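Local coordinates for protein EmGH1 (Erythrobacter marinus, PDB 5Z87) that probably hydrolyses beta-glucosidic bonds, releasing sugars from the non-reducing ends of glucosides, at residues F265-T270 with D303-E307; I683-D687 with L760-G764; A47-A51 with E374-A378. All blocks are in the same frame, centred on the assembly; numbering follows the deposited sequence.

Contact 1: residues F265-T270 with D303-E307. With EDO (1,2-ethanediol), chain K.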
loop_
_atom_site.group_PDB
_atom_site.type_symbol
_atom_site.label_atom_id
_atom_site.label_comp_id
_atom_site.label_asym_id
_atom_site.label_seq_id
_atom_site.Cartn_x
_atom_site.Cartn_y
_atom_site.Cartn_z
ATOM N N PHE A 265 -2.769 -13.361 -17.325
ATOM C CA PHE A 265 -3.236 -12.839 -18.605
ATOM C C PHE A 265 -2.398 -13.396 -19.748
ATOM O O PHE A 265 -2.934 -13.822 -20.776
ATOM C CB PHE A 265 -3.182 -11.312 -18.610
ATOM C CG PHE A 265 -4.290 -10.656 -17.829
ATOM C CD1 PHE A 265 -5.547 -10.478 -18.399
ATOM C CD2 PHE A 265 -4.064 -10.180 -16.538
ATOM C CE1 PHE A 265 -6.566 -9.868 -17.684
ATOM C CE2 PHE A 265 -5.078 -9.571 -15.818
ATOM C CZ PHE A 265 -6.334 -9.412 -16.385
ATOM N N ARG A 266 -1.074 -13.410 -19.584
ATOM C CA ARG A 266 -0.225 -13.913 -20.657
ATOM C C ARG A 266 -0.552 -15.365 -20.974
ATOM O O ARG A 266 -0.629 -15.747 -22.148
ATOM C CB ARG A 266 1.251 -13.772 -20.296
ATOM C CG ARG A 266 2.176 -14.180 -21.438
ATOM C CD ARG A 266 3.644 -13.991 -21.069
ATOM N NE ARG A 266 4.529 -14.393 -22.160
ATOM C CZ ARG A 266 5.383 -13.589 -22.789
ATOM N NH1 ARG A 266 5.496 -12.314 -22.433
ATOM N NH2 ARG A 266 6.137 -14.068 -23.772
ATOM N N ALA A 267 -0.764 -16.186 -19.939
ATOM C CA ALA A 267 -1.094 -17.586 -20.167
ATOM C C ALA A 267 -2.479 -17.739 -20.795
ATOM O O ALA A 267 -2.657 -18.531 -21.724
ATOM C CB ALA A 267 -1.010 -18.365 -18.859
ATOM N N ALA A 268 -3.469 -17.003 -20.286
ATOM C CA ALA A 268 -4.809 -17.032 -20.863
ATOM C C ALA A 268 -4.794 -16.645 -22.337
ATOM O O ALA A 268 -5.491 -17.256 -23.155
ATOM C CB ALA A 268 -5.732 -16.084 -20.093
ATOM N N ILE A 269 -4.014 -15.620 -22.686
ATOM C CA ILE A 269 -4.041 -15.068 -24.032
ATOM C C ILE A 269 -3.215 -15.928 -24.984
ATOM O O ILE A 269 -3.713 -16.369 -26.025
ATOM C CB ILE A 269 -3.547 -13.610 -24.014
ATOM C CG1 ILE A 269 -4.547 -12.705 -23.291
ATOM C CG2 ILE A 269 -3.288 -13.113 -25.422
ATOM C CD1 ILE A 269 -5.834 -12.447 -24.060
ATOM N N THR A 270 -1.952 -16.204 -24.635
ATOM C CA THR A 270 -1.025 -16.862 -25.551
ATOM C C THR A 270 -1.018 -18.382 -25.456
ATOM O O THR A 270 -0.457 -19.026 -26.343
ATOM C CB THR A 270 0.420 -16.402 -25.323
ATOM O OG1 THR A 270 0.894 -16.946 -24.084
ATOM C CG2 THR A 270 0.556 -14.873 -25.329
ATOM N N ASP A 303 3.588 -7.687 -28.196
ATOM C CA ASP A 303 4.401 -8.679 -27.492
ATOM C C ASP A 303 3.731 -10.048 -27.497
ATOM O O ASP A 303 4.387 -11.066 -27.732
ATOM C CB ASP A 303 4.659 -8.253 -26.045
ATOM C CG ASP A 303 5.671 -7.124 -25.913
ATOM O OD1 ASP A 303 6.275 -6.687 -26.914
ATOM O OD2 ASP A 303 5.861 -6.677 -24.764
ATOM N N TRP A 304 2.432 -10.099 -27.204
ATOM C CA TRP A 304 1.755 -11.378 -27.013
ATOM C C TRP A 304 1.034 -11.888 -28.251
ATOM O O TRP A 304 0.666 -13.065 -28.280
ATOM C CB TRP A 304 0.721 -11.293 -25.882
ATOM C CG TRP A 304 1.292 -11.007 -24.518
ATOM C CD1 TRP A 304 2.614 -10.940 -24.160
ATOM C CD2 TRP A 304 0.541 -10.743 -23.332
ATOM N NE1 TRP A 304 2.728 -10.651 -22.818
ATOM C CE2 TRP A 304 1.470 -10.529 -22.286
ATOM C CE3 TRP A 304 -0.825 -10.674 -23.051
ATOM C CZ2 TRP A 304 1.071 -10.238 -20.979
ATOM C CZ3 TRP A 304 -1.225 -10.384 -21.751
ATOM C CH2 TRP A 304 -0.273 -10.169 -20.731
ATOM N N GLY A 305 0.770 -11.027 -29.236
ATOM C CA GLY A 305 0.130 -11.462 -30.459
ATOM C C GLY A 305 -1.357 -11.679 -30.361
ATOM O O GLY A 305 -1.908 -12.449 -31.159
ATOM N N PHE A 306 -2.028 -11.019 -29.410
ATOM C CA PHE A 306 -3.470 -11.177 -29.250
ATOM C C PHE A 306 -4.218 -10.769 -30.520
ATOM O O PHE A 306 -3.973 -9.702 -31.093
ATOM C CB PHE A 306 -3.948 -10.334 -28.070
ATOM C CG PHE A 306 -5.425 -10.470 -27.756
ATOM C CD1 PHE A 306 -6.013 -11.714 -27.594
ATOM C CD2 PHE A 306 -6.208 -9.335 -27.573
ATOM C CE1 PHE A 306 -7.371 -11.822 -27.269
ATOM C CE2 PHE A 306 -7.546 -9.426 -27.258
ATOM C CZ PHE A 306 -8.129 -10.671 -27.089
ATOM N N GLU A 307 -5.165 -11.605 -30.935
ATOM C CA GLU A 307 -5.971 -11.319 -32.110
ATOM C C GLU A 307 -7.453 -11.205 -31.797
ATOM O O GLU A 307 -8.255 -10.972 -32.713
ATOM C CB GLU A 307 -5.707 -12.380 -33.187
ATOM C CG GLU A 307 -4.380 -12.089 -33.915
ATOM C CD GLU A 307 -3.846 -13.251 -34.735
ATOM O OE1 GLU A 307 -4.374 -14.379 -34.617
ATOM O OE2 GLU A 307 -2.890 -13.023 -35.509
HETATM C C1 EDO K . 7.809 -10.227 -24.532
HETATM O O1 EDO K . 8.862 -9.261 -24.422
HETATM C C2 EDO K . 8.224 -11.264 -25.572
HETATM O O2 EDO K . 8.865 -12.378 -24.935
HETATM O O HOH W 1 4.506 -11.042 -20.196
#

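Contact 2: residues I683-D687 with L760-G764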
loop_
_atom_site.group_PDB
_atom_site.type_symbol
_atom_site.label_atom_id
_atom_site.label_comp_id
_atom_site.label_asym_id
_atom_site.label_seq_id
_atom_site.Cartn_x
_atom_site.Cartn_y
_atom_site.Cartn_z
ATOM N N ILE A 683 22.710 -27.558 -13.915
ATOM C CA ILE A 683 22.109 -27.615 -15.241
ATOM C C ILE A 683 22.467 -26.343 -16.003
ATOM O O ILE A 683 22.966 -25.368 -15.439
ATOM C CB ILE A 683 20.576 -27.784 -15.188
ATOM C CG1 ILE A 683 19.935 -26.510 -14.627
ATOM C CG2 ILE A 683 20.213 -29.020 -14.385
ATOM C CD1 ILE A 683 18.420 -26.492 -14.640
ATOM N N GLY A 684 22.207 -26.372 -17.313
ATOM C CA GLY A 684 22.425 -25.202 -18.136
ATOM C C GLY A 684 21.250 -24.241 -18.110
ATOM O O GLY A 684 20.130 -24.604 -17.739
ATOM N N LEU A 685 21.475 -23.023 -18.542
ATOM C CA LEU A 685 20.493 -21.977 -18.466
ATOM C C LEU A 685 19.216 -22.293 -19.162
ATOM O O LEU A 685 18.203 -21.851 -18.778
ATOM C CB LEU A 685 21.039 -20.660 -18.970
ATOM C CG LEU A 685 22.272 -20.045 -18.358
ATOM C CD1 LEU A 685 22.565 -18.744 -19.016
ATOM C CD2 LEU A 685 22.199 -19.875 -16.872
ATOM N N GLN A 686 19.276 -23.045 -20.218
ATOM C CA GLN A 686 18.059 -23.379 -20.949
ATOM C C GLN A 686 17.514 -24.767 -20.636
ATOM O O GLN A 686 16.513 -25.168 -21.234
ATOM C CB GLN A 686 18.305 -23.242 -22.452
ATOM C CG GLN A 686 18.516 -21.789 -22.874
ATOM C CD GLN A 686 17.398 -20.864 -22.374
ATOM O OE1 GLN A 686 16.206 -21.157 -22.542
ATOM N NE2 GLN A 686 17.784 -19.747 -21.749
ATOM N N ASP A 687 18.118 -25.493 -19.703
ATOM C CA ASP A 687 17.691 -26.855 -19.407
ATOM C C ASP A 687 16.438 -26.883 -18.547
ATOM O O ASP A 687 16.159 -25.957 -17.778
ATOM C CB ASP A 687 18.790 -27.622 -18.678
ATOM C CG ASP A 687 19.993 -27.854 -19.545
ATOM O OD1 ASP A 687 19.880 -27.618 -20.765
ATOM O OD2 ASP A 687 21.044 -28.272 -19.012
ATOM N N LEU A 760 14.832 -13.244 -18.449
ATOM C CA LEU A 760 16.233 -13.299 -18.043
ATOM C C LEU A 760 16.475 -14.565 -17.237
ATOM O O LEU A 760 15.782 -14.811 -16.246
ATOM C CB LEU A 760 16.614 -12.086 -17.196
ATOM C CG LEU A 760 16.329 -10.723 -17.821
ATOM C CD1 LEU A 760 16.669 -9.573 -16.841
ATOM C CD2 LEU A 760 17.099 -10.588 -19.129
ATOM N N VAL A 761 17.451 -15.365 -17.659
ATOM C CA VAL A 761 17.925 -16.501 -16.879
ATOM C C VAL A 761 19.397 -16.253 -16.583
ATOM O O VAL A 761 20.191 -16.022 -17.502
ATOM C CB VAL A 761 17.714 -17.840 -17.604
ATOM C CG1 VAL A 761 17.958 -18.996 -16.651
ATOM C CG2 VAL A 761 16.310 -17.914 -18.135
ATOM N N GLU A 762 19.758 -16.285 -15.304
ATOM C CA GLU A 762 21.092 -15.879 -14.924
ATOM C C GLU A 762 21.830 -17.008 -14.214
ATOM O O GLU A 762 21.224 -17.768 -13.450
ATOM C CB GLU A 762 21.019 -14.630 -14.031
ATOM C CG GLU A 762 20.343 -13.452 -14.759
ATOM C CD GLU A 762 19.861 -12.326 -13.847
ATOM O OE1 GLU A 762 19.410 -11.308 -14.402
ATOM O OE2 GLU A 762 19.921 -12.447 -12.601
ATOM N N PRO A 763 23.127 -17.155 -14.461
ATOM C CA PRO A 763 23.902 -18.166 -13.735
ATOM C C PRO A 763 23.815 -17.922 -12.241
ATOM O O PRO A 763 23.718 -16.778 -11.786
ATOM C CB PRO A 763 25.336 -17.957 -14.245
ATOM C CG PRO A 763 25.192 -17.153 -15.492
ATOM C CD PRO A 763 23.982 -16.306 -15.304
ATOM N N GLY A 764 23.850 -19.008 -11.474
ATOM C CA GLY A 764 23.835 -18.917 -10.029
ATOM C C GLY A 764 22.834 -19.864 -9.395
ATOM O O GLY A 764 22.149 -20.642 -10.059
#

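Contact 3: residues A47-A51 with E374-A378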
loop_
_atom_site.group_PDB
_atom_site.type_symbol
_atom_site.label_atom_id
_atom_site.label_comp_id
_atom_site.label_asym_id
_atom_site.label_seq_id
_atom_site.Cartn_x
_atom_site.Cartn_y
_atom_site.Cartn_z
ATOM N N ALA A 47 -13.504 -12.701 -41.499
ATOM C CA ALA A 47 -13.779 -11.359 -40.972
ATOM C C ALA A 47 -13.238 -10.275 -41.897
ATOM O O ALA A 47 -13.902 -9.259 -42.128
ATOM C CB ALA A 47 -13.190 -11.196 -39.565
ATOM N N ALA A 48 -12.031 -10.463 -42.430
ATOM C CA ALA A 48 -11.507 -9.501 -43.396
ATOM C C ALA A 48 -12.406 -9.419 -44.628
ATOM O O ALA A 48 -12.751 -8.325 -45.090
ATOM C CB ALA A 48 -10.078 -9.875 -43.793
ATOM N N ALA A 49 -12.799 -10.573 -45.173
ATOM C CA ALA A 49 -13.649 -10.565 -46.361
ATOM C C ALA A 49 -14.959 -9.828 -46.096
ATOM O O ALA A 49 -15.436 -9.061 -46.943
ATOM C CB ALA A 49 -13.907 -11.996 -46.830
ATOM N N LEU A 50 -15.542 -10.023 -44.912
ATOM C CA LEU A 50 -16.795 -9.350 -44.598
ATOM C C LEU A 50 -16.580 -7.861 -44.399
ATOM O O LEU A 50 -17.389 -7.038 -44.857
ATOM C CB LEU A 50 -17.422 -9.972 -43.352
ATOM C CG LEU A 50 -18.694 -9.306 -42.820
ATOM C CD1 LEU A 50 -19.771 -9.285 -43.897
ATOM C CD2 LEU A 50 -19.203 -9.999 -41.543
ATOM N N ALA A 51 -15.497 -7.496 -43.704
ATOM C CA ALA A 51 -15.260 -6.088 -43.399
ATOM C C ALA A 51 -15.057 -5.264 -44.670
ATOM O O ALA A 51 -15.465 -4.099 -44.725
ATOM C CB ALA A 51 -14.052 -5.961 -42.465
ATOM N N GLU A 374 -13.014 -5.380 -37.158
ATOM C CA GLU A 374 -12.574 -6.639 -37.735
ATOM C C GLU A 374 -12.261 -7.656 -36.644
ATOM O O GLU A 374 -12.560 -8.845 -36.804
ATOM C CB GLU A 374 -11.369 -6.424 -38.661
ATOM C CG GLU A 374 -11.062 -7.673 -39.483
ATOM C CD GLU A 374 -9.976 -7.473 -40.531
ATOM O OE1 GLU A 374 -9.957 -6.398 -41.182
ATOM O OE2 GLU A 374 -9.145 -8.403 -40.692
ATOM N N ARG A 375 -11.671 -7.207 -35.525
ATOM C CA ARG A 375 -11.444 -8.094 -34.384
ATOM C C ARG A 375 -12.756 -8.689 -33.897
ATOM O O ARG A 375 -12.867 -9.906 -33.687
ATOM C CB ARG A 375 -10.757 -7.331 -33.242
ATOM C CG ARG A 375 -9.311 -6.998 -33.498
ATOM C CD ARG A 375 -8.918 -5.680 -32.868
ATOM N NE ARG A 375 -7.475 -5.483 -32.941
ATOM C CZ ARG A 375 -6.815 -4.491 -32.352
ATOM N NH1 ARG A 375 -7.459 -3.582 -31.633
ATOM N NH2 ARG A 375 -5.500 -4.409 -32.491
ATOM N N ILE A 376 -13.763 -7.829 -33.722
ATOM C CA ILE A 376 -15.092 -8.254 -33.286
ATOM C C ILE A 376 -15.664 -9.304 -34.233
ATOM O O ILE A 376 -16.147 -10.359 -33.803
ATOM C CB ILE A 376 -16.022 -7.036 -33.190
ATOM C CG1 ILE A 376 -15.517 -6.059 -32.135
ATOM C CG2 ILE A 376 -17.459 -7.487 -32.904
ATOM C CD1 ILE A 376 -15.561 -6.637 -30.738
ATOM N N LEU A 377 -15.636 -9.013 -35.540
ATOM C CA LEU A 377 -16.179 -9.939 -36.535
ATOM C C LEU A 377 -15.453 -11.277 -36.501
ATOM O O LEU A 377 -16.085 -12.337 -36.578
ATOM C CB LEU A 377 -16.081 -9.314 -37.925
ATOM C CG LEU A 377 -16.996 -8.100 -38.081
ATOM C CD1 LEU A 377 -16.737 -7.427 -39.423
ATOM C CD2 LEU A 377 -18.450 -8.505 -37.936
ATOM N N ALA A 378 -14.126 -11.252 -36.359
ATOM C CA ALA A 378 -13.376 -12.503 -36.337
ATOM C C ALA A 378 -13.768 -13.343 -35.131
ATOM O O ALA A 378 -13.898 -14.572 -35.233
ATOM C CB ALA A 378 -11.873 -12.218 -36.342
#

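Contact 1: residues F265-T270 with D303-E307
The indole of Trp304 lies with one face over the backbone and CB of Arg266: Arg266 CA sits 3.7 Å from the centroid of the six-membered ring, 10° off its normal, a CH-pi contact. Phe265 CB reaches Trp304 CH2 at 3.8 Å and Ile269 CB reaches Trp304 CE3 at 4.1 Å, so successive turns of the helix bed the same ring. The extended Arg266 side chain runs out past the pyrrole edge. Arg266 NH1 and Trp304 NE1, 3.3 Å apart, are both donors; a water accepts from Arg266 NH1 at 2.8 Å and from Trp304 NE1 at 3.2 Å. Arg266 NH2 makes a weak hydrogen bond at 3.4 Å to O2 of 1,2-ethanediol, probably from the crystallisation liquor. Ile269 CD1 stands over the face of Phe306, 4.0 Å from its ring centroid. Thr270 CG2 meets Trp304 CB at 3.6 Å, while Thr270 OG1 bonds back to Arg266 O at 2.7 Å. Gly305, between the aromatics, has positive phi as the chain leaves helix 293-303. Phe265 also packs edge-to-face on Phe235 of strand 229-235. The contact packs together two neighbouring beta/alpha units of the family 3 TIM-barrel domain, on the helix side of parallel strands 276-279 and 309-311.

Contact 2: residues I683-D687 with L760-G764
Leu760 ends strand 759-760 and touches Ser717. Val761 follows and points at the turn: its CG1 lies 3.6 Å from Leu685 O and 4.2 Å from Leu685 CB, and Val761 CG2 is 4.3 Å from Gln686 NE2, a loose approach. Glu762 points away; its side chain comes within about 5 Å of the magnesium ion bound at Asp713 and Ile715, and its OE1 is hydrogen-bonded to Ser717 OG. The peptide link between Glu762 and Pro763 still meets the turn, with Leu685 CD2 3.8 Å from Pro763 N and 3.9 Å from Glu762 C. Pro763 adds its ring, Pro763 CG to Leu685 CD2 at 4.3 Å. Gly764 then starts the next strand at backbone angles that call for glycine. Leu685 thus carries most of the contact from the turn side, held out by a type I turn from Gly684 to Asp687, closed by Asp687 N to Gly684 O at 2.9 Å and braced by Gly684 N to Asp687 OD2 at 2.8 Å. In the C-terminal fibronectin type III-like region, the turn joins strands 682-683 and 689-697; Leu685 and Val761 both rest on Leu784 of strand 778-784, while Val761 and Gln686 touch Pro747 of helix 747-750.

Contact 3: residues A47-A51 with E374-A378
Ala47, Leu377 and Glu374 bury the most surface where the N-terminal helix 43-51 crosses helix 366-382 of the family 3 N-terminal domain, away from the ligand pocket and the magnesium site. The axes of the two short segments approach to 8.9 Å, with their N-to-C directions 126° apart. Ala47 is the point of closest fit: its CB lies 3.3 Å from Ala378 N, 3.7 Å from Glu374 O, 3.8 Å from Leu377 CB and 3.6 Å from Ala378 CB, so a single methyl group presses directly on the backbone of the other helix. Leu377 points toward helix 43-51 and spreads over its next turn, Leu377 CD2 meeting Leu50 CD2 at 4.0 Å and Leu377 CD1 meeting Ala51 CB at 4.3 Å. Phe381, one turn on, extends this apolar patch by touching both Ala47 and Leu50. Glu374 lays its extended side chain along the alanines: Glu374 CG is 4.1 Å from Ala47 CB, OE2 3.6 Å from Ala48 CB and OE1 4.3 Å from Ala51 CB; OE1 also forms a salt bridge with Arg370 of its own helix. At Ala47 the small side chain lets the backbones come close, Ala47 CA to Ala378 CA 4.8 Å; leucines fill the flank, and the one charge at the interface is paired along its own helix, leaving adhesion between the segments to van der Waals contact.

Overall arrangement
Contacts 1 and 3 are largely buried, whereas contact 2 lies at the surface, on the C-terminal region. Contact 1 sets a helix against a loop through aromatic faces, with a water at its polar rim; contact 3 joins two helices through alanine, leucine and the side chain of a glutamate; contact 2 joins two loops by a few loose apolar touches. Contacts 1 and 3 lie on the same side of the chain's centre, their centres 20 Å apart, and meet where Glu307 O comes 4.2 Å from Arg375 CG. Contact 2 stands apart, its centre 25 Å from that of contact 1 and 43 Å from that of contact 3; the three share no helix or strand.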